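Local coordinates for uncharacterized Thioredoxin-like protein (Aeropyrum pernix, PDB 3HA9) that is of unknown function but has a thioredoxin-like fold with a CxxC disulfide and probably acts as an oxidoreductase or antioxidant protein, at residues 53-56 with 57-61; 120-123 with 124-128; 150-153 with 154-158. All coordinates share one frame; numbering follows the deposited sequence. Where two conformers were deposited one is given.

Interaction 1. Residues 53-56 with 57-61; sequences VYMA and DLLDR
Over one face of the Tyr54 ring sits the branch point of Leu58, one helical turn further on: CG of Leu58 lies 4.1 Å from the ring centroid of Tyr54, a CH-pi contact displaced toward the rim. The two methyls come down on the same side of the ring, at its phenol end, CD1 of Leu58 coming to 3.6 Å from CE2 of Tyr54 while CD2 reaches the hydroxyl carbon and OH. With CG anti to the backbone N (chi1 172°), the tyrosine runs along the helix surface toward Leu58 even though its CB starts out away from it. The other flat group, the guanidinium of Arg61, takes OD2 of Asp57 at its edge and in its plane, a salt bridge of 2.9 Å from NH1. On the inner side Met55 CG and Leu59 CD1 touch at 4.0 Å, next to Trp43 of strand 39-45. Beneath the side chains the i to i+4 backbone bonds run on unbroken, that from Leu59 N to Met55 O being nearly straight at 171°. Leucine suits this place because it serves two sides at once, Tyr54 in its own helix and Leu152 and Leu155 of helix 152-161. Replacing Leu58 with an alanine is likely to take the CH-pi partner from Tyr54 and open a gap beside Leu152 and Leu155. The helix, beginning at Cys52 of the Cys49–Cys52 disulfide as in thioredoxins, thus sets buried Met55, Leu58 and Leu59 against the more exposed Asp57–Arg61 pair, whose arginine also lies against Leu152 and whose opposite charges probably stabilise the helix.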
loop_
_atom_site.group_PDB
_atom_site.type_symbol
_atom_site.label_atom_id
_atom_site.label_comp_id
_atom_site.label_asym_id
_atom_site.label_seq_id
_atom_site.Cartn_x
_atom_site.Cartn_y
_atom_site.Cartn_z
ATOM N N VAL A 53 0.143 6.814 -13.039
ATOM C CA VAL A 53 0.513 8.225 -13.157
ATOM C C VAL A 53 -0.629 9.120 -12.658
ATOM O O VAL A 53 -0.393 10.088 -11.898
ATOM C CB VAL A 53 0.952 8.588 -14.607
ATOM C CG1 VAL A 53 1.215 10.085 -14.742
ATOM C CG2 VAL A 53 2.218 7.788 -14.982
ATOM N N TYR A 54 -1.853 8.818 -13.098
ATOM C CA TYR A 54 -3.017 9.564 -12.616
ATOM C C TYR A 54 -3.227 9.334 -11.108
ATOM O O TYR A 54 -3.513 10.280 -10.363
ATOM C CB TYR A 54 -4.295 9.224 -13.411
ATOM C CG TYR A 54 -5.525 9.852 -12.798
ATOM C CD1 TYR A 54 -5.695 11.239 -12.811
ATOM C CD2 TYR A 54 -6.503 9.071 -12.167
ATOM C CE1 TYR A 54 -6.807 11.833 -12.222
ATOM C CE2 TYR A 54 -7.620 9.658 -11.582
ATOM C CZ TYR A 54 -7.767 11.040 -11.617
ATOM O OH TYR A 54 -8.863 11.646 -11.042
ATOM N N MET A 55 -3.114 8.083 -10.650
ATOM C CA MET A 55 -3.245 7.843 -9.198
ATOM C C MET A 55 -2.213 8.643 -8.399
ATOM O O MET A 55 -2.518 9.171 -7.331
ATOM C CB MET A 55 -3.153 6.336 -8.841
ATOM C CG MET A 55 -3.477 6.037 -7.361
ATOM S SD MET A 55 -5.078 6.648 -6.725
ATOM C CE MET A 55 -6.138 5.758 -7.800
ATOM N N ALA A 56 -0.988 8.743 -8.912
ATOM C CA ALA A 56 0.046 9.493 -8.200
ATOM C C ALA A 56 -0.369 10.964 -8.081
ATOM O O ALA A 56 -0.207 11.584 -7.032
ATOM C CB ALA A 56 1.401 9.362 -8.904
ATOM N N ASP A 57 -0.954 11.479 -9.155
ATOM C CA ASP A 57 -1.490 12.851 -9.172
ATOM C C ASP A 57 -2.494 13.072 -8.029
ATOM O O ASP A 57 -2.380 14.044 -7.275
ATOM C CB ASP A 57 -2.077 13.154 -10.555
ATOM C CG ASP A 57 -2.735 14.535 -10.638
ATOM O OD1 ASP A 57 -2.100 15.464 -11.184
ATOM O OD2 ASP A 57 -3.893 14.686 -10.176
ATOM N N LEU A 58 -3.422 12.129 -7.863
ATOM C CA LEU A 58 -4.429 12.214 -6.801
ATOM C C LEU A 58 -3.847 12.167 -5.401
ATOM O O LEU A 58 -4.218 12.969 -4.550
ATOM C CB LEU A 58 -5.491 11.127 -6.953
ATOM C CG LEU A 58 -6.347 11.179 -8.206
ATOM C CD1 LEU A 58 -7.575 10.292 -8.010
ATOM C CD2 LEU A 58 -6.771 12.628 -8.495
ATOM N N LEU A 59 -2.952 11.214 -5.165
ATOM C CA LEU A 59 -2.318 11.086 -3.867
ATOM C C LEU A 59 -1.453 12.309 -3.483
ATOM O O LEU A 59 -1.359 12.670 -2.311
ATOM C CB LEU A 59 -1.527 9.777 -3.824
ATOM C CG LEU A 59 -2.384 8.510 -3.952
ATOM C CD1 LEU A 59 -1.476 7.253 -4.101
ATOM C CD2 LEU A 59 -3.294 8.363 -2.741
ATOM N N ASP A 60 -0.841 12.949 -4.478
ATOM C CA ASP A 60 -0.064 14.179 -4.244
ATOM C C ASP A 60 -0.949 15.272 -3.676
ATOM O O ASP A 60 -0.600 15.948 -2.692
ATOM C CB ASP A 60 0.538 14.684 -5.564
ATOM C CG ASP A 60 1.695 13.845 -6.049
ATOM O OD1 ASP A 60 2.308 13.110 -5.246
ATOM O OD2 ASP A 60 1.998 13.923 -7.264
ATOM N N ARG A 61 -2.099 15.442 -4.306
ATOM C CA ARG A 61 -3.021 16.486 -3.898
ATOM C C ARG A 61 -3.604 16.176 -2.538
ATOM O O ARG A 61 -3.711 17.071 -1.703
ATOM C CB ARG A 61 -4.121 16.666 -4.943
ATOM C CG ARG A 61 -3.593 17.326 -6.201
ATOM C CD ARG A 61 -4.325 16.842 -7.429
ATOM N NE ARG A 61 -5.700 17.325 -7.458
ATOM C CZ ARG A 61 -6.564 17.031 -8.421
ATOM N NH1 ARG A 61 -6.192 16.263 -9.437
ATOM N NH2 ARG A 61 -7.796 17.502 -8.362
#

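Interaction 2. Residues 120-123 with 124-128; sequences GSLV and EKFNV
Leu122 and Phe126 make one apolar pair, lying side by side one turn apart and pointing the same way, with CD2 of Leu122 4.1 Å from CE2 of Phe126. Both have CG anti to the carbonyl carbon, which sends them together toward Phe44 of strand 39-45; the phenylalanine also meets Phe20 edge-to-face. The second apolar pair closes the turn: Val123 and Val128 cross at about a right angle, CG1 of Val123 standing 4.1 Å from CB of Val128.

Among backbone hydrogen bonds, Glu124 N, Lys125 N and Phe126 N bind the carbonyls of Gly120, Ser121 and Leu122, the last at 2.9 Å from Phe126 N to Leu122 O. The helix then ends in a Schellman motif. Val128 N reaches back to Val123 O over 3.1 Å, almost straight at 176° and in the carbonyl plane, while the inner bond from Asn127 N to Glu124 O is weak. Asn127 is the C-prime residue, and its positive phi of 54° is tolerated by asparagine better than by most residues with a side chain. At the other end, Gly120 holds the N-cap position with a phi of 103°, a conformation easiest for glycine.

Beyond the segments, Lys125 NZ binds Ser19 O and Ser121 OG bonds to Asp119 OD1. The carboxylate of Asp118 accepts from the backbone N of Leu122 (OD1) and of Val123 (OD2); its negative charge probably complements the partial positive charge at the helix N-terminus, while the Schellman turn satisfies Val123 O and places Val128 beside Val123.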
loop_
_atom_site.group_PDB
_atom_site.type_symbol
_atom_site.label_atom_id
_atom_site.label_comp_id
_atom_site.label_asym_id
_atom_site.label_seq_id
_atom_site.Cartn_x
_atom_site.Cartn_y
_atom_site.Cartn_z
ATOM N N GLY A 120 5.408 -10.209 -2.992
ATOM C CA GLY A 120 4.164 -10.970 -3.175
ATOM C C GLY A 120 3.440 -11.238 -1.859
ATOM O O GLY A 120 2.243 -11.531 -1.865
ATOM N N SER A 121 4.166 -11.152 -0.729
ATOM C CA SER A 121 3.558 -11.315 0.616
ATOM C C SER A 121 2.400 -10.371 0.898
ATOM O O SER A 121 1.357 -10.783 1.435
ATOM C CB SER A 121 4.608 -11.101 1.735
ATOM O OG SER A 121 5.614 -12.089 1.658
ATOM N N LEU A 122 2.588 -9.100 0.557
ATOM C CA LEU A 122 1.564 -8.100 0.872
ATOM C C LEU A 122 0.442 -8.182 -0.153
ATOM O O LEU A 122 -0.723 -7.921 0.171
ATOM C CB LEU A 122 2.152 -6.691 0.937
ATOM C CG LEU A 122 3.116 -6.497 2.110
ATOM C CD1 LEU A 122 3.955 -5.236 1.866
ATOM C CD2 LEU A 122 2.378 -6.439 3.468
ATOM N N VAL A 123 0.801 -8.556 -1.384
ATOM C CA VAL A 123 -0.215 -8.818 -2.415
ATOM C C VAL A 123 -1.190 -9.885 -1.922
ATOM O O VAL A 123 -2.421 -9.738 -2.032
ATOM C CB VAL A 123 0.442 -9.202 -3.754
ATOM C CG1 VAL A 123 -0.604 -9.810 -4.713
ATOM C CG2 VAL A 123 1.065 -7.967 -4.379
ATOM N N GLU A 124 -0.650 -10.956 -1.359
ATOM C CA GLU A 124 -1.472 -12.022 -0.811
ATOM C C GLU A 124 -2.240 -11.547 0.418
ATOM O O GLU A 124 -3.449 -11.797 0.541
ATOM C CB GLU A 124 -0.582 -13.217 -0.460
ATOM C CG GLU A 124 -1.328 -14.403 0.175
ATOM C CD GLU A 124 -0.395 -15.542 0.580
ATOM O OE1 GLU A 124 0.684 -15.688 -0.032
ATOM O OE2 GLU A 124 -0.743 -16.311 1.501
ATOM N N LYS A 125 -1.547 -10.858 1.322
ATOM C CA LYS A 125 -2.174 -10.388 2.570
ATOM C C LYS A 125 -3.413 -9.529 2.309
ATOM O O LYS A 125 -4.450 -9.721 2.938
ATOM C CB LYS A 125 -1.160 -9.585 3.407
ATOM C CG LYS A 125 -1.674 -9.131 4.795
ATOM C CD LYS A 125 -1.559 -10.252 5.805
ATOM C CE LYS A 125 -1.732 -9.744 7.242
ATOM N NZ LYS A 125 -1.338 -10.844 8.134
ATOM N N PHE A 126 -3.288 -8.574 1.398
ATOM C CA PHE A 126 -4.344 -7.593 1.167
ATOM C C PHE A 126 -5.231 -7.906 -0.032
ATOM O O PHE A 126 -6.016 -7.061 -0.467
ATOM C CB PHE A 126 -3.739 -6.191 1.090
ATOM C CG PHE A 126 -3.293 -5.695 2.434
ATOM C CD1 PHE A 126 -4.224 -5.197 3.335
ATOM C CD2 PHE A 126 -1.966 -5.797 2.819
ATOM C CE1 PHE A 126 -3.826 -4.780 4.599
ATOM C CE2 PHE A 126 -1.565 -5.362 4.073
ATOM C CZ PHE A 126 -2.495 -4.860 4.952
ATOM N N ASN A 127 -5.129 -9.125 -0.541
ATOM C CA ASN A 127 -6.041 -9.552 -1.610
ATOM C C ASN A 127 -6.026 -8.566 -2.777
ATOM O O ASN A 127 -7.072 -8.173 -3.316
ATOM C CB ASN A 127 -7.451 -9.761 -1.028
ATOM C CG ASN A 127 -7.426 -10.672 0.181
ATOM O OD1 ASN A 127 -6.694 -11.661 0.203
ATOM N ND2 ASN A 127 -8.214 -10.342 1.190
ATOM N N VAL A 128 -4.819 -8.192 -3.169
ATOM C CA VAL A 128 -4.613 -7.109 -4.149
ATOM C C VAL A 128 -5.068 -7.566 -5.535
ATOM O O VAL A 128 -4.637 -8.619 -6.023
ATOM C CB VAL A 128 -3.152 -6.687 -4.153
ATOM C CG1 VAL A 128 -2.867 -5.681 -5.251
ATOM C CG2 VAL A 128 -2.791 -6.098 -2.766
#

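Interaction 3. Residues 150-153 with 154-158; sequences PSLG and ELESV
Glu154 folds back past the start of its own helix to grip the residue at the N-cap, forming a capping box with Ser151. Its OE2 accepts from Ser151 N at 2.9 Å, on the anti side and 26° out of the carboxylate plane. In return Ser151 OG takes the amide of Glu154 at 3.2 Å; OG can do so because it stands between backbone N and carbonyl carbon (chi1 68°), turned toward the first helical turn. A weak bond of 3.4 Å from Ser151 OG to Glu154 OE2 joins the two side chains directly. Serine is short enough to cap, and glutamate long enough to reach back when extended beyond CG. The negative charge of Glu154 so close to the helix N-terminus is probably favourable.

Further on, the carboxylate of Glu156 leads away from residues 150-153 to Tyr66 and Lys65. Backbone bonds then carry the helix onward, with Glu156 N donating to Leu152 O. Pro150, just ahead of the cap, and Leu155 both pack on Ile134 of strand 133-138, and the proline ring meets the leucine chiefly through one methyl, CG of Pro150 lying 3.7 Å from CD2 of Leu155.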
loop_
_atom_site.group_PDB
_atom_site.type_symbol
_atom_site.label_atom_id
_atom_site.label_comp_id
_atom_site.label_asym_id
_atom_site.label_seq_id
_atom_site.Cartn_x
_atom_site.Cartn_y
_atom_site.Cartn_z
ATOM N N PRO A 150 -9.641 3.654 -7.321
ATOM C CA PRO A 150 -10.753 4.485 -6.841
ATOM C C PRO A 150 -10.674 5.899 -7.413
ATOM O O PRO A 150 -9.583 6.384 -7.699
ATOM C CB PRO A 150 -10.525 4.530 -5.328
ATOM C CG PRO A 150 -9.063 4.272 -5.157
ATOM C CD PRO A 150 -8.732 3.274 -6.217
ATOM N N SER A 151 -11.821 6.557 -7.574
ATOM C CA SER A 151 -11.845 7.931 -8.060
ATOM C C SER A 151 -11.457 8.921 -6.961
ATOM O O SER A 151 -11.450 8.567 -5.781
ATOM C CB SER A 151 -13.243 8.270 -8.562
ATOM O OG SER A 151 -14.152 8.322 -7.472
ATOM N N LEU A 152 -11.148 10.163 -7.350
ATOM C CA LEU A 152 -10.845 11.223 -6.377
ATOM C C LEU A 152 -12.007 11.422 -5.404
ATOM O O LEU A 152 -11.795 11.583 -4.199
ATOM C CB LEU A 152 -10.515 12.555 -7.080
ATOM C CG LEU A 152 -10.185 13.747 -6.174
ATOM C CD1 LEU A 152 -9.062 13.401 -5.197
ATOM C CD2 LEU A 152 -9.827 15.000 -6.995
ATOM N N GLY A 153 -13.226 11.422 -5.947
ATOM C CA GLY A 153 -14.442 11.538 -5.155
ATOM C C GLY A 153 -14.555 10.471 -4.080
ATOM O O GLY A 153 -14.923 10.769 -2.937
ATOM N N GLU A 154 -14.218 9.229 -4.445
ATOM C CA GLU A 154 -14.265 8.103 -3.509
ATOM C C GLU A 154 -13.240 8.279 -2.399
ATOM O O GLU A 154 -13.560 8.101 -1.219
ATOM C CB GLU A 154 -14.038 6.774 -4.230
ATOM C CG GLU A 154 -15.027 6.484 -5.326
ATOM C CD GLU A 154 -14.861 5.101 -5.899
ATOM O OE1 GLU A 154 -15.452 4.163 -5.321
ATOM O OE2 GLU A 154 -14.158 4.947 -6.928
ATOM N N LEU A 155 -12.016 8.649 -2.777
ATOM C CA LEU A 155 -10.943 8.858 -1.809
ATOM C C LEU A 155 -11.300 9.989 -0.832
ATOM O O LEU A 155 -11.179 9.824 0.381
ATOM C CB LEU A 155 -9.622 9.166 -2.524
ATOM C CG LEU A 155 -9.015 8.076 -3.412
ATOM C CD1 LEU A 155 -7.894 8.688 -4.262
ATOM C CD2 LEU A 155 -8.489 6.905 -2.592
ATOM N N GLU A 156 -11.760 11.121 -1.372
ATOM C CA GLU A 156 -12.185 12.261 -0.557
ATOM C C GLU A 156 -13.253 11.864 0.459
ATOM O O GLU A 156 -13.135 12.184 1.649
ATOM C CB GLU A 156 -12.720 13.404 -1.436
ATOM C CG GLU A 156 -11.640 14.315 -2.007
ATOM C CD GLU A 156 -11.203 15.436 -1.056
ATOM O OE1 GLU A 156 -11.406 15.333 0.178
ATOM O OE2 GLU A 156 -10.633 16.427 -1.549
ATOM N N SER A 157 -14.288 11.180 -0.027
ATOM C CA SER A 157 -15.387 10.723 0.823
ATOM C C SER A 157 -14.863 9.895 1.992
ATOM O O SER A 157 -15.289 10.078 3.129
ATOM C CB SER A 157 -16.403 9.916 0.015
ATOM O OG SER A 157 -17.339 9.276 0.868
ATOM N N VAL A 158 -13.928 8.989 1.700
ATOM C CA VAL A 158 -13.337 8.135 2.724
ATOM C C VAL A 158 -12.546 8.959 3.765
ATOM O O VAL A 158 -12.754 8.803 4.971
ATOM C CB VAL A 158 -12.481 6.992 2.079
ATOM C CG1 VAL A 158 -11.674 6.259 3.118
ATOM C CG2 VAL A 158 -13.378 6.017 1.309
#

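The three contacts follow one another along the chain, each within one helix or at its ends. Interactions 1 and 3 lie on the same side of the chain's centre, their centres about 12 Å apart, and they touch: Leu58 CD1 comes to 3.6 Å from Leu152 N, and Met55 meets Pro150. Helices 52-65 and 152-161 thus pack together on one side of the central mixed sheet. Interaction 2 stands about 22 Å from each of them between centres and touches neither; its short helix 121-125 packs on the other side of strand 39-45. Together they mark helices packed on both faces of the sheet, the alpha/beta/alpha sandwich of the thioredoxin-like fold.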